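Acyl-CoA dehydrogenase (Mycobacterium thermoresistibile, PDB 3NF4) probably oxidises acyl-CoA thioesters to their 2,3-enoyl-CoA products, using a bound flavin-adenine dinucleotide as electron acceptor. Local coordinates at residues Gly131-Ser136 / Thr177-Thr182; Ala173-Leu178 / Cys191-Ala196; Ser249-Ile254 / Gln323-Lys328; Gly260-Ala265 / Met336-Asp341; Val270-Glu275 / Gln344-Val349. All blocks are in the same frame, centred on the assembly; numbering follows the deposited sequence.

Contact 1 of 5, residues Gly131-Ser136 / Thr177-Thr182; sequences GAYSLS and TLFART. With FAD (flavin-adenine dinucleotide), chain C.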
# COMPACT_ATOMS: atom_id res chain seq x y z
N GLY A 131 13.63 19.86 -30.98
CA GLY A 131 14.71 20.00 -30.02
C GLY A 131 14.95 18.80 -29.11
O GLY A 131 14.04 18.02 -28.81
N ALA A 132 16.20 18.65 -28.69
CA ALA A 132 16.56 17.63 -27.73
C ALA A 132 17.41 18.26 -26.63
O ALA A 132 17.96 19.37 -26.79
CB ALA A 132 17.27 16.46 -28.40
N TYR A 133 17.50 17.54 -25.51
CA TYR A 133 18.08 18.05 -24.27
C TYR A 133 19.08 16.98 -23.78
O TYR A 133 18.71 15.81 -23.65
CB TYR A 133 16.92 18.25 -23.28
CG TYR A 133 17.24 18.99 -22.00
CD1 TYR A 133 17.21 20.38 -21.95
CD2 TYR A 133 17.49 18.29 -20.81
CE1 TYR A 133 17.48 21.07 -20.76
CE2 TYR A 133 17.75 18.98 -19.61
CZ TYR A 133 17.75 20.37 -19.61
OH TYR A 133 18.00 21.06 -18.44
N SER A 134 20.33 17.40 -23.51
CA SER A 134 21.44 16.48 -23.23
C SER A 134 22.25 16.77 -21.97
O SER A 134 23.12 17.66 -21.95
CB SER A 134 22.39 16.42 -24.43
OG SER A 134 23.37 15.43 -24.20
N LEU A 135 22.01 15.97 -20.92
CA LEU A 135 22.61 16.23 -19.62
C LEU A 135 23.26 14.99 -19.01
O LEU A 135 24.40 15.04 -18.55
CB LEU A 135 21.58 16.87 -18.67
CG LEU A 135 21.93 17.23 -17.22
CD1 LEU A 135 22.52 18.61 -17.12
CD2 LEU A 135 20.71 17.17 -16.30
N SER A 136 22.53 13.87 -19.03
CA SER A 136 22.97 12.60 -18.46
C SER A 136 24.19 11.95 -19.14
O SER A 136 24.36 12.02 -20.36
CB SER A 136 21.80 11.61 -18.46
OG SER A 136 20.69 12.11 -17.74
N THR A 177 20.46 20.94 -26.80
CA THR A 177 20.91 21.69 -25.64
C THR A 177 21.88 20.82 -24.83
O THR A 177 21.46 19.82 -24.24
CB THR A 177 19.71 22.16 -24.80
OG1 THR A 177 18.98 23.15 -25.54
CG2 THR A 177 20.15 22.78 -23.50
N LEU A 178 23.16 21.21 -24.81
CA LEU A 178 24.26 20.46 -24.20
C LEU A 178 24.76 21.04 -22.87
O LEU A 178 24.81 22.26 -22.70
CB LEU A 178 25.43 20.40 -25.19
CG LEU A 178 26.76 19.74 -24.79
CD1 LEU A 178 26.61 18.21 -24.49
CD2 LEU A 178 27.84 20.01 -25.85
N PHE A 179 25.19 20.16 -21.95
CA PHE A 179 25.87 20.58 -20.72
C PHE A 179 27.26 19.95 -20.62
O PHE A 179 27.36 18.73 -20.55
CB PHE A 179 25.03 20.26 -19.48
CG PHE A 179 23.73 21.03 -19.41
CD1 PHE A 179 23.68 22.28 -18.79
CD2 PHE A 179 22.57 20.53 -19.98
CE1 PHE A 179 22.48 23.01 -18.73
CE2 PHE A 179 21.37 21.25 -19.93
CZ PHE A 179 21.33 22.49 -19.30
N ALA A 180 28.32 20.76 -20.64
CA ALA A 180 29.71 20.24 -20.56
C ALA A 180 30.61 20.98 -19.57
O ALA A 180 30.32 22.12 -19.19
CB ALA A 180 30.36 20.19 -21.93
N ARG A 181 31.69 20.31 -19.16
CA ARG A 181 32.58 20.81 -18.10
C ARG A 181 33.69 21.76 -18.60
O ARG A 181 34.44 21.43 -19.51
CB ARG A 181 33.19 19.64 -17.32
CG ARG A 181 34.00 20.07 -16.09
CD ARG A 181 34.24 18.93 -15.08
NE ARG A 181 33.04 18.52 -14.34
CZ ARG A 181 32.46 19.22 -13.37
NH1 ARG A 181 32.93 20.41 -13.00
NH2 ARG A 181 31.38 18.73 -12.76
N THR A 182 33.75 22.94 -17.99
CA THR A 182 34.75 23.97 -18.31
C THR A 182 35.79 24.15 -17.19
O THR A 182 36.90 24.63 -17.45
CB THR A 182 34.09 25.33 -18.62
OG1 THR A 182 33.14 25.66 -17.60
CG2 THR A 182 33.38 25.30 -19.97
PA FAD C . 21.10 5.91 -10.98
O1A FAD C . 21.40 7.35 -10.67
O2A FAD C . 22.28 4.99 -11.18
O5B FAD C . 20.20 5.30 -9.79
C5B FAD C . 19.97 3.90 -9.60
C4B FAD C . 19.07 3.71 -8.36
O4B FAD C . 19.65 4.29 -7.17
C3B FAD C . 17.71 4.36 -8.56
O3B FAD C . 16.71 3.49 -8.03
C2B FAD C . 17.76 5.62 -7.72
O2B FAD C . 16.45 6.06 -7.31
C1B FAD C . 18.74 5.24 -6.59
N9A FAD C . 19.41 6.47 -6.10
C8A FAD C . 20.31 7.23 -6.79
N7A FAD C . 20.65 8.29 -6.03
C5A FAD C . 19.97 8.19 -4.86
C6A FAD C . 19.93 8.97 -3.71
N6A FAD C . 20.67 10.10 -3.63
N1A FAD C . 19.13 8.59 -2.67
C2A FAD C . 18.38 7.47 -2.75
N3A FAD C . 18.40 6.71 -3.86
C4A FAD C . 19.18 7.05 -4.92
N1 FAD C . 18.43 12.16 -19.62
C2 FAD C . 18.58 13.40 -20.18
O2 FAD C . 19.36 14.25 -19.66
N3 FAD C . 17.90 13.74 -21.30
C4 FAD C . 17.04 12.87 -21.89
O4 FAD C . 16.43 13.22 -22.94
C4X FAD C . 16.86 11.59 -21.33
N5 FAD C . 16.02 10.69 -21.91
C5X FAD C . 15.89 9.45 -21.36
C6 FAD C . 15.03 8.53 -21.96
C7 FAD C . 14.87 7.25 -21.42
C7M FAD C . 13.93 6.28 -22.11
C8 FAD C . 15.59 6.91 -20.27
C8M FAD C . 15.50 5.56 -19.60
C9 FAD C . 16.44 7.84 -19.68
C9A FAD C . 16.60 9.11 -20.20
N10 FAD C . 17.44 10.00 -19.60
C10 FAD C . 17.59 11.24 -20.16
C1' FAD C . 18.20 9.63 -18.37
C2' FAD C . 17.35 9.53 -17.07
O2' FAD C . 16.95 10.85 -16.65
C3' FAD C . 18.06 8.71 -15.96
O3' FAD C . 18.14 7.35 -16.41
C4' FAD C . 17.41 8.69 -14.55
O4' FAD C . 17.05 10.02 -14.12
C5' FAD C . 18.21 8.01 -13.41
O5' FAD C . 19.65 7.98 -13.51
P FAD C . 20.45 6.57 -13.67
O1P FAD C . 19.82 5.79 -14.80
O2P FAD C . 21.93 6.81 -13.73
O3P FAD C . 20.10 5.84 -12.26
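T177 O accepts the N-H of S134 at 2.8 Å. Two more backbone bonds flank it: T177 N to A132 O at 3.0 Å, almost straight (173°), and F179 N to S134 O at 3.2 Å. On the Y133 side, the edge of the F179 ring is turned to the face of the Y133 ring in an offset edge-to-face pair, planes at 65°, with F179 CE2 3.7 Å from Y133 CZ. T177 CG2 rests near Y133 CD1, while T177 OG1 is hydrogen-bonded to S104 O. Strands 131-134 and 175-181 are parallel neighbours in the mixed sheet of the middle, beta-rich domain of the acyl-CoA dehydrogenase fold. Past strand 131-134, L135 lays CD1 over one face of the F179 ring, 3.4 Å from CD2; CG anti to the backbone N (chi1 179°) brings the branch there. The same run of chain holds the pyrimidine side of the flavin. Y133 O accepts the N3-H of FAD at 3.2 Å, and S136 N donates to its O2 at 3.3 Å, beside a weak bond from L135 N. S136 OG donates to FAD N1 at 2.9 Å; these donors would probably help stabilise negative charge on the reduced ring.

Contact 2 of 5, residues Ala173-Leu178 / Cys191-Ala196; sequences ADFYTL and CFLVPA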
# COMPACT_ATOMS: atom_id res chain seq x y z
N ALA A 173 17.11 15.13 -34.07
CA ALA A 173 16.71 16.50 -33.70
C ALA A 173 17.48 17.49 -34.54
O ALA A 173 18.54 17.16 -35.08
CB ALA A 173 16.94 16.77 -32.22
N ASP A 174 16.95 18.70 -34.63
CA ASP A 174 17.58 19.76 -35.42
C ASP A 174 18.60 20.54 -34.61
O ASP A 174 19.51 21.14 -35.19
CB ASP A 174 16.53 20.70 -36.03
CG ASP A 174 15.47 19.95 -36.84
OD1 ASP A 174 15.81 19.14 -37.73
OD2 ASP A 174 14.28 20.17 -36.60
N PHE A 175 18.44 20.53 -33.29
CA PHE A 175 19.33 21.22 -32.35
C PHE A 175 19.37 20.50 -31.00
O PHE A 175 18.41 19.79 -30.63
CB PHE A 175 18.96 22.70 -32.18
CG PHE A 175 17.58 22.95 -31.60
CD1 PHE A 175 17.41 23.14 -30.23
CD2 PHE A 175 16.45 22.99 -32.41
CE1 PHE A 175 16.14 23.37 -29.68
CE2 PHE A 175 15.17 23.22 -31.87
CZ PHE A 175 15.02 23.42 -30.51
N TYR A 176 20.47 20.69 -30.28
CA TYR A 176 20.71 20.01 -29.02
C TYR A 176 21.12 21.01 -27.95
O TYR A 176 22.02 21.82 -28.16
CB TYR A 176 21.81 18.94 -29.18
CG TYR A 176 21.40 17.80 -30.10
CD1 TYR A 176 20.83 16.64 -29.59
CD2 TYR A 176 21.56 17.91 -31.48
CE1 TYR A 176 20.44 15.60 -30.44
CE2 TYR A 176 21.17 16.88 -32.35
CZ TYR A 176 20.61 15.74 -31.82
OH TYR A 176 20.23 14.73 -32.67
N THR A 177 20.46 20.94 -26.80
CA THR A 177 20.91 21.69 -25.64
C THR A 177 21.88 20.82 -24.83
O THR A 177 21.46 19.82 -24.24
CB THR A 177 19.71 22.16 -24.80
OG1 THR A 177 18.98 23.15 -25.54
CG2 THR A 177 20.15 22.78 -23.50
N LEU A 178 23.16 21.21 -24.81
CA LEU A 178 24.26 20.46 -24.20
C LEU A 178 24.76 21.04 -22.87
O LEU A 178 24.81 22.26 -22.70
CB LEU A 178 25.43 20.40 -25.19
CG LEU A 178 26.76 19.74 -24.79
CD1 LEU A 178 26.61 18.21 -24.49
CD2 LEU A 178 27.84 20.01 -25.85
N CYS A 191 26.45 25.74 -20.45
CA CYS A 191 25.42 25.34 -21.41
C CYS A 191 25.73 25.77 -22.87
O CYS A 191 26.27 26.85 -23.10
CB CYS A 191 24.09 25.93 -20.94
SG CYS A 191 22.65 25.50 -21.93
N PHE A 192 25.37 24.93 -23.84
CA PHE A 192 25.67 25.15 -25.27
C PHE A 192 24.51 24.80 -26.19
O PHE A 192 23.86 23.77 -26.02
CB PHE A 192 26.87 24.30 -25.72
CG PHE A 192 28.17 24.75 -25.14
CD1 PHE A 192 28.91 25.75 -25.76
CD2 PHE A 192 28.65 24.19 -23.97
CE1 PHE A 192 30.11 26.19 -25.22
CE2 PHE A 192 29.84 24.62 -23.42
CZ PHE A 192 30.58 25.62 -24.05
N LEU A 193 24.26 25.65 -27.19
CA LEU A 193 23.31 25.31 -28.26
C LEU A 193 24.06 24.72 -29.45
O LEU A 193 24.81 25.43 -30.15
CB LEU A 193 22.43 26.51 -28.64
CG LEU A 193 21.36 26.28 -29.73
CD1 LEU A 193 20.20 25.44 -29.23
CD2 LEU A 193 20.83 27.61 -30.28
N VAL A 194 23.87 23.42 -29.67
CA VAL A 194 24.62 22.62 -30.63
C VAL A 194 23.74 22.28 -31.83
O VAL A 194 22.69 21.67 -31.65
CB VAL A 194 25.11 21.29 -29.98
CG1 VAL A 194 25.81 20.39 -31.01
CG2 VAL A 194 26.02 21.56 -28.79
N PRO A 195 24.15 22.68 -33.05
CA PRO A 195 23.37 22.36 -34.24
C PRO A 195 23.56 20.90 -34.67
O PRO A 195 24.56 20.27 -34.30
CB PRO A 195 23.95 23.29 -35.30
CG PRO A 195 25.39 23.45 -34.89
CD PRO A 195 25.39 23.41 -33.38
N ALA A 196 22.62 20.38 -35.45
CA ALA A 196 22.63 18.97 -35.87
C ALA A 196 23.78 18.62 -36.84
O ALA A 196 24.08 17.44 -37.04
CB ALA A 196 21.29 18.59 -36.48
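Strands 175-178 and 191-195 run antiparallel, with Y176-V194 and L178-F192 as hydrogen-bonded pairs and F175-P195 and T177-L193 as non-hydrogen-bonded ones. Y176 N reaches V194 O at 2.8 Å, and L178 N meets F192 O in a bond of 177° at the hydrogen. L178 O takes F192 N and also a CA-H contact from C191. On the face with Y176 and V194, V194 CG2 fits against the L178 side chain, 3.8 Å from its CD2, and V194 O lies in the plane of the Y176 ring, at its edge. Y176 OH is hydrogen-bonded to G171 N. On the other face F175 CD1 meets L193 CD1 at 3.8 Å; F175 CG sits between the backbone N and the carbonyl carbon (chi1 63°), and the ring leads away from the partner strand. At the open end, A196 CB packs 3.4 Å from A173 O, and A196 N bonds weakly to D174 O. This is the body of the beta hairpin 175-181/189-195, the inner pair of the middle domain's four-stranded mixed sheet.

Contact 3 of 5, residues Ser249-Ile254 / Gln323-Lys328; sequences SGRLGI and QASIAK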
# COMPACT_ATOMS: atom_id res chain seq x y z
N SER A 249 9.54 22.72 -14.45
CA SER A 249 8.77 22.62 -15.70
C SER A 249 8.74 21.21 -16.28
O SER A 249 7.70 20.77 -16.74
CB SER A 249 9.31 23.57 -16.77
OG SER A 249 9.10 24.91 -16.37
N GLY A 250 9.88 20.53 -16.27
CA GLY A 250 9.95 19.18 -16.79
C GLY A 250 9.15 18.18 -15.96
O GLY A 250 8.50 17.27 -16.51
N ARG A 251 9.19 18.34 -14.65
CA ARG A 251 8.48 17.45 -13.76
C ARG A 251 6.94 17.53 -13.99
O ARG A 251 6.28 16.51 -13.98
CB ARG A 251 8.90 17.65 -12.29
CG ARG A 251 10.38 17.30 -12.02
CD ARG A 251 10.91 17.85 -10.66
NE ARG A 251 12.20 17.22 -10.30
CZ ARG A 251 13.07 17.66 -9.38
NH1 ARG A 251 12.84 18.76 -8.69
NH2 ARG A 251 14.20 16.98 -9.16
N LEU A 252 6.39 18.73 -14.28
CA LEU A 252 4.95 18.89 -14.66
C LEU A 252 4.56 18.32 -16.02
O LEU A 252 3.50 17.68 -16.14
CB LEU A 252 4.50 20.36 -14.65
CG LEU A 252 4.48 21.12 -13.34
CD1 LEU A 252 4.01 22.53 -13.60
CD2 LEU A 252 3.58 20.42 -12.29
N GLY A 253 5.37 18.58 -17.05
CA GLY A 253 5.25 17.87 -18.33
C GLY A 253 4.96 16.37 -18.15
O GLY A 253 3.92 15.88 -18.58
N ILE A 254 5.87 15.66 -17.48
CA ILE A 254 5.75 14.21 -17.27
C ILE A 254 4.56 13.78 -16.39
O ILE A 254 3.96 12.72 -16.64
CB ILE A 254 7.08 13.63 -16.72
CG1 ILE A 254 8.19 13.78 -17.77
CG2 ILE A 254 6.92 12.16 -16.27
CD1 ILE A 254 7.88 13.25 -19.18
N GLN A 323 5.31 21.44 -5.01
CA GLN A 323 4.06 20.97 -5.57
C GLN A 323 4.27 20.28 -6.91
O GLN A 323 3.51 19.35 -7.27
CB GLN A 323 3.05 22.12 -5.65
CG GLN A 323 2.68 22.68 -4.25
CD GLN A 323 3.48 23.92 -3.81
OE1 GLN A 323 4.51 24.28 -4.40
NE2 GLN A 323 2.98 24.59 -2.76
N ALA A 324 5.31 20.69 -7.63
CA ALA A 324 5.71 20.03 -8.86
C ALA A 324 6.37 18.66 -8.65
O ALA A 324 6.16 17.76 -9.45
CB ALA A 324 6.62 20.95 -9.76
N SER A 325 7.17 18.51 -7.58
CA SER A 325 7.70 17.19 -7.18
C SER A 325 6.59 16.21 -6.75
O SER A 325 6.60 15.02 -7.12
CB SER A 325 8.72 17.32 -6.05
OG SER A 325 9.95 17.73 -6.60
N ILE A 326 5.65 16.74 -5.97
CA ILE A 326 4.50 15.98 -5.50
C ILE A 326 3.66 15.54 -6.72
O ILE A 326 3.32 14.35 -6.84
CB ILE A 326 3.71 16.83 -4.46
CG1 ILE A 326 4.49 16.90 -3.15
CG2 ILE A 326 2.30 16.32 -4.25
CD1 ILE A 326 3.85 17.86 -2.11
N ALA A 327 3.37 16.45 -7.63
CA ALA A 327 2.61 16.08 -8.84
C ALA A 327 3.24 14.92 -9.67
O ALA A 327 2.55 13.99 -10.08
CB ALA A 327 2.35 17.31 -9.74
N LYS A 328 4.56 14.97 -9.89
CA LYS A 328 5.26 13.96 -10.70
C LYS A 328 5.27 12.58 -10.00
O LYS A 328 4.94 11.58 -10.62
CB LYS A 328 6.68 14.47 -11.04
CG LYS A 328 7.42 13.64 -12.07
CD LYS A 328 8.21 12.49 -11.43
CE LYS A 328 8.99 11.72 -12.49
NZ LYS A 328 9.35 10.37 -12.03
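Helices 247-274 and 321-346 belong to the all-helical C-terminal domain of the acyl-CoA dehydrogenase fold, and here R251 and L252 of the first meet A324 and K328 of the second. The segments run in the same general direction, inclined at 29°, with axes 8.4 Å apart. Backbone carbonyls of both helices take part: R251 O lies 3.6 Å from K328 CB, and A324 O is 3.9 Å from R251 CB. On one flank L252 brings CD2 to A324 CB at 4.0 Å and to A327 CB at 4.2 Å, a purely apolar meeting in which alanines let the leucine branch settle against the partner helix. On the other flank the R251 chain stretches out from CG to NE and passes S325, its NH1 3.7 Å from S325 OG, too far for a hydrogen bond; that hydroxyl is bonded to Q377 OE1 instead. K328 starts with CG anti to the backbone N (chi1 -169°), bends at chi2, and slides past I254, whose CG2 lies 4.3 Å from K328 CE. Its amino group is buried and held by N374 OD1, M367 O and G372 O, an acceptor-rich setting that would probably favour the charged form. Helix 374-383 thus packs along the R251-S325 side, while A310 of helix 289-315 and L81 of helix 77-88 pack against L252.

Contact 4 of 5, residues Gly260-Ala265 / Met336-Asp341; sequences GLAQAA and MKVTTD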
# COMPACT_ATOMS: atom_id res chain seq x y z
N GLY A 260 -2.34 10.92 -18.70
CA GLY A 260 -3.06 10.61 -19.95
C GLY A 260 -2.89 9.15 -20.34
O GLY A 260 -3.80 8.55 -20.90
N LEU A 261 -1.72 8.57 -20.03
CA LEU A 261 -1.49 7.12 -20.17
C LEU A 261 -2.40 6.32 -19.21
O LEU A 261 -3.01 5.31 -19.62
CB LEU A 261 -0.01 6.76 -19.89
CG LEU A 261 0.35 5.28 -19.99
CD1 LEU A 261 0.04 4.64 -21.41
CD2 LEU A 261 1.81 5.02 -19.57
N ALA A 262 -2.48 6.76 -17.95
CA ALA A 262 -3.45 6.15 -17.02
C ALA A 262 -4.91 6.30 -17.51
O ALA A 262 -5.67 5.35 -17.42
CB ALA A 262 -3.32 6.71 -15.60
N GLN A 263 -5.30 7.48 -18.00
CA GLN A 263 -6.67 7.67 -18.51
C GLN A 263 -6.97 6.74 -19.70
O GLN A 263 -8.07 6.17 -19.78
CB GLN A 263 -6.92 9.14 -18.89
CG GLN A 263 -8.29 9.46 -19.51
CD GLN A 263 -9.47 9.28 -18.51
OE1 GLN A 263 -9.46 9.80 -17.38
NE2 GLN A 263 -10.48 8.56 -18.95
N ALA A 264 -6.02 6.60 -20.62
CA ALA A 264 -6.18 5.65 -21.74
C ALA A 264 -6.43 4.19 -21.28
O ALA A 264 -7.25 3.49 -21.83
CB ALA A 264 -4.95 5.70 -22.64
N ALA A 265 -5.69 3.75 -20.27
CA ALA A 265 -5.82 2.39 -19.73
C ALA A 265 -7.14 2.25 -18.95
O ALA A 265 -7.79 1.21 -19.01
CB ALA A 265 -4.63 2.04 -18.85
N MET A 336 1.49 3.50 -12.95
CA MET A 336 1.95 2.13 -12.73
C MET A 336 0.85 1.28 -12.10
O MET A 336 0.62 0.14 -12.53
CB MET A 336 3.23 2.07 -11.89
CG MET A 336 3.91 0.68 -11.88
SD MET A 336 4.66 0.36 -13.51
CE MET A 336 3.55 -0.92 -14.11
N LYS A 337 0.14 1.83 -11.13
CA LYS A 337 -0.97 1.07 -10.49
C LYS A 337 -2.20 0.85 -11.40
O LYS A 337 -2.77 -0.24 -11.40
CB LYS A 337 -1.40 1.76 -9.19
CG LYS A 337 -2.45 1.03 -8.37
CD LYS A 337 -3.29 2.02 -7.53
CE LYS A 337 -4.48 1.32 -6.81
NZ LYS A 337 -4.98 2.10 -5.62
N VAL A 338 -2.62 1.89 -12.14
CA VAL A 338 -3.80 1.79 -13.04
C VAL A 338 -3.53 0.87 -14.25
O VAL A 338 -4.40 0.10 -14.64
CB VAL A 338 -4.27 3.20 -13.50
CG1 VAL A 338 -5.28 3.13 -14.60
CG2 VAL A 338 -4.80 4.05 -12.28
N THR A 339 -2.34 0.93 -14.84
CA THR A 339 -2.06 0.09 -16.02
C THR A 339 -1.97 -1.39 -15.64
O THR A 339 -2.43 -2.26 -16.42
CB THR A 339 -0.77 0.52 -16.75
OG1 THR A 339 0.31 0.62 -15.81
CG2 THR A 339 -0.93 1.85 -17.49
N THR A 340 -1.38 -1.67 -14.46
CA THR A 340 -1.27 -3.01 -13.88
C THR A 340 -2.64 -3.66 -13.53
O THR A 340 -2.85 -4.86 -13.77
CB THR A 340 -0.38 -3.01 -12.58
OG1 THR A 340 0.97 -2.67 -12.94
CG2 THR A 340 -0.40 -4.40 -11.89
N ASP A 341 -3.53 -2.87 -12.94
CA ASP A 341 -4.93 -3.28 -12.71
C ASP A 341 -5.80 -3.34 -14.00
O ASP A 341 -6.77 -4.08 -14.04
CB ASP A 341 -5.58 -2.32 -11.68
CG ASP A 341 -5.02 -2.50 -10.25
OD1 ASP A 341 -4.44 -3.56 -9.91
OD2 ASP A 341 -5.16 -1.56 -9.45
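A262 and A265 of helix 247-274 pack against V338 and T339 of helix 321-346, two long, roughly parallel helices of the C-terminal helical domain of the acyl-CoA dehydrogenase fold; the segments lie at 20°, axes 8.8 Å apart. The apolar contacts are few and small. V338 CG1 touches both alanines, 4.2 Å from A262 CB and 4.4 Å from A265 CB. A265 CB also touches the T339 methyl, CG2, at 3.9 Å, and L261 CG approaches the same methyl at 4.4 Å. A carbon-to-carbonyl contact is the closest approach of the two segments: V338 CG1 stands 3.6 Å from A262 O, consistent with the small A262 side chain allowing close approach. The two threonine hydroxyls bond within their own helix. In T339, OG1 lies between the backbone N and the carbonyl carbon (chi1 50°) and bonds to A335 O, which leaves the methyl to face the neighbouring helix. V300 and A299 of helix 289-315 pack beside A262 and V338, and A364 of helix 357-367 packs beside T339. T340 O is hydrogen-bonded to K365 NZ of the second subunit. One turn back, M336 O accepts twice from T340: its OG1 donates at 2.9 Å, and its backbone N adds a weak bond at 3.3 Å.

Contact 5 of 5, residues Val270-Glu275 / Gln344-Val349; sequences VAYANE and QVFGGV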
# COMPACT_ATOMS: atom_id res chain seq x y z
N VAL A 270 -12.87 0.07 -18.54
CA VAL A 270 -14.30 0.40 -18.44
C VAL A 270 -15.09 -0.18 -19.62
O VAL A 270 -16.08 -0.87 -19.41
CB VAL A 270 -14.54 1.92 -18.30
CG1 VAL A 270 -16.03 2.26 -18.41
CG2 VAL A 270 -13.96 2.43 -16.95
N ALA A 271 -14.66 0.08 -20.86
CA ALA A 271 -15.32 -0.53 -22.02
C ALA A 271 -15.40 -2.07 -21.93
O ALA A 271 -16.50 -2.63 -22.03
CB ALA A 271 -14.65 -0.09 -23.36
N TYR A 272 -14.26 -2.74 -21.71
CA TYR A 272 -14.24 -4.21 -21.53
C TYR A 272 -15.16 -4.75 -20.43
O TYR A 272 -15.88 -5.72 -20.66
CB TYR A 272 -12.82 -4.74 -21.28
CG TYR A 272 -12.72 -6.26 -21.42
CD1 TYR A 272 -12.69 -6.85 -22.69
CD2 TYR A 272 -12.68 -7.10 -20.30
CE1 TYR A 272 -12.59 -8.25 -22.84
CE2 TYR A 272 -12.59 -8.49 -20.44
CZ TYR A 272 -12.55 -9.05 -21.71
OH TYR A 272 -12.47 -10.42 -21.87
N ALA A 273 -15.10 -4.15 -19.24
CA ALA A 273 -15.94 -4.59 -18.11
C ALA A 273 -17.44 -4.44 -18.42
O ALA A 273 -18.27 -5.14 -17.84
CB ALA A 273 -15.57 -3.85 -16.80
N ASN A 274 -17.78 -3.53 -19.33
CA ASN A 274 -19.20 -3.41 -19.71
C ASN A 274 -19.64 -4.43 -20.78
O ASN A 274 -20.81 -4.81 -20.80
CB ASN A 274 -19.61 -1.97 -20.06
CG ASN A 274 -19.92 -1.14 -18.81
OD1 ASN A 274 -20.87 -1.42 -18.09
ND2 ASN A 274 -19.10 -0.14 -18.54
N GLU A 275 -18.72 -4.85 -21.64
CA GLU A 275 -19.01 -5.82 -22.71
C GLU A 275 -18.99 -7.27 -22.21
O GLU A 275 -19.99 -7.74 -21.65
CB GLU A 275 -18.06 -5.66 -23.91
N GLN A 344 -5.36 -6.74 -15.33
CA GLN A 344 -6.14 -7.55 -14.40
C GLN A 344 -7.65 -7.63 -14.78
O GLN A 344 -8.22 -8.73 -14.82
CB GLN A 344 -5.92 -7.03 -12.96
CG GLN A 344 -6.34 -8.01 -11.81
CD GLN A 344 -5.51 -9.29 -11.81
OE1 GLN A 344 -4.39 -9.31 -12.33
NE2 GLN A 344 -6.08 -10.37 -11.23
N VAL A 345 -8.27 -6.48 -15.07
CA VAL A 345 -9.67 -6.40 -15.55
C VAL A 345 -9.96 -7.26 -16.83
O VAL A 345 -10.98 -7.95 -16.90
CB VAL A 345 -10.12 -4.92 -15.71
CG1 VAL A 345 -11.46 -4.81 -16.40
CG2 VAL A 345 -10.15 -4.20 -14.33
N PHE A 346 -9.04 -7.27 -17.80
CA PHE A 346 -9.21 -8.09 -19.00
C PHE A 346 -9.09 -9.63 -18.80
O PHE A 346 -9.59 -10.41 -19.62
CB PHE A 346 -8.26 -7.63 -20.11
CG PHE A 346 -8.72 -6.39 -20.86
CD1 PHE A 346 -8.68 -5.12 -20.25
CD2 PHE A 346 -9.13 -6.47 -22.19
CE1 PHE A 346 -9.06 -3.97 -20.93
CE2 PHE A 346 -9.55 -5.31 -22.91
CZ PHE A 346 -9.50 -4.05 -22.27
N GLY A 347 -8.42 -10.08 -17.73
CA GLY A 347 -8.13 -11.50 -17.56
C GLY A 347 -7.07 -11.95 -18.56
O GLY A 347 -6.23 -11.15 -18.99
N GLY A 348 -7.11 -13.24 -18.94
CA GLY A 348 -6.10 -13.84 -19.81
C GLY A 348 -5.88 -13.11 -21.14
O GLY A 348 -4.73 -12.99 -21.59
N VAL A 349 -6.95 -12.62 -21.77
CA VAL A 349 -6.74 -11.92 -23.05
C VAL A 349 -6.02 -10.58 -22.86
O VAL A 349 -5.38 -10.09 -23.79
CB VAL A 349 -8.01 -11.77 -23.99
CG1 VAL A 349 -8.38 -13.11 -24.59
CG2 VAL A 349 -9.19 -11.14 -23.28
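Y272 lays its ring over that of F346 in an offset stack, centroids 4.3 Å apart and planes at 19°. The overlap is partial: Y272 CD1 comes 3.5 Å from F346 CE2, and the ring is displaced enough that Y272 CB sits over the F346 face, 3.8 Å from its centroid, as a CH-pi contact. CG of Y272 anti to the backbone N (chi1 -166°) sends the ring across to the end of helix 321-346, where its far side passes the backbone, with CE2 3.7 Å from F346 O. At the phenol tip, Y272 OH meets the methyl CG2 of V349 at 3.6 Å, the two side chains crossing at about a right angle. The chain turns at G347 (positive phi, 71°) into a 3-10 segment that carries V349 to this place. Beside the stack, A273 CB touches V345 CG1 at 4.2 Å. The helix end also has a part in cofactor binding in the tetramer, since the FAD of a neighbouring subunit is hydrogen-bonded to Q344 O and G348 N. Q344 NE2 is bonded to Q375 OE1 of the second subunit, and N274 ND2 to L385 O of the third. Y355 meets the F346 ring, and helix 289-315 packs alongside, with L293 against A273 and L292 against V345.

How the contacts relate
Contacts 1 and 2 lie in the middle domain, their centres 8 Å apart, and share T177 and L178; strand 175-181 pairs with 131-134 on one side and 189-195 on the other. Contacts 3, 4 and 5 follow along the chain in the C-terminal domain, all between helices 247-274 and 321-346, so their segments alternate in sequence. Centres are 18 Å apart from contact 3 to contact 4 and 13 Å from 4 to 5, tracing one helix pair from about 8 Å from FAD at contact 3 to the region that meets the second subunit. Contact 1 binds FAD within its own chain, whereas contact 5 bonds the FAD of a neighbouring subunit, so the cofactor site is shared between subunits.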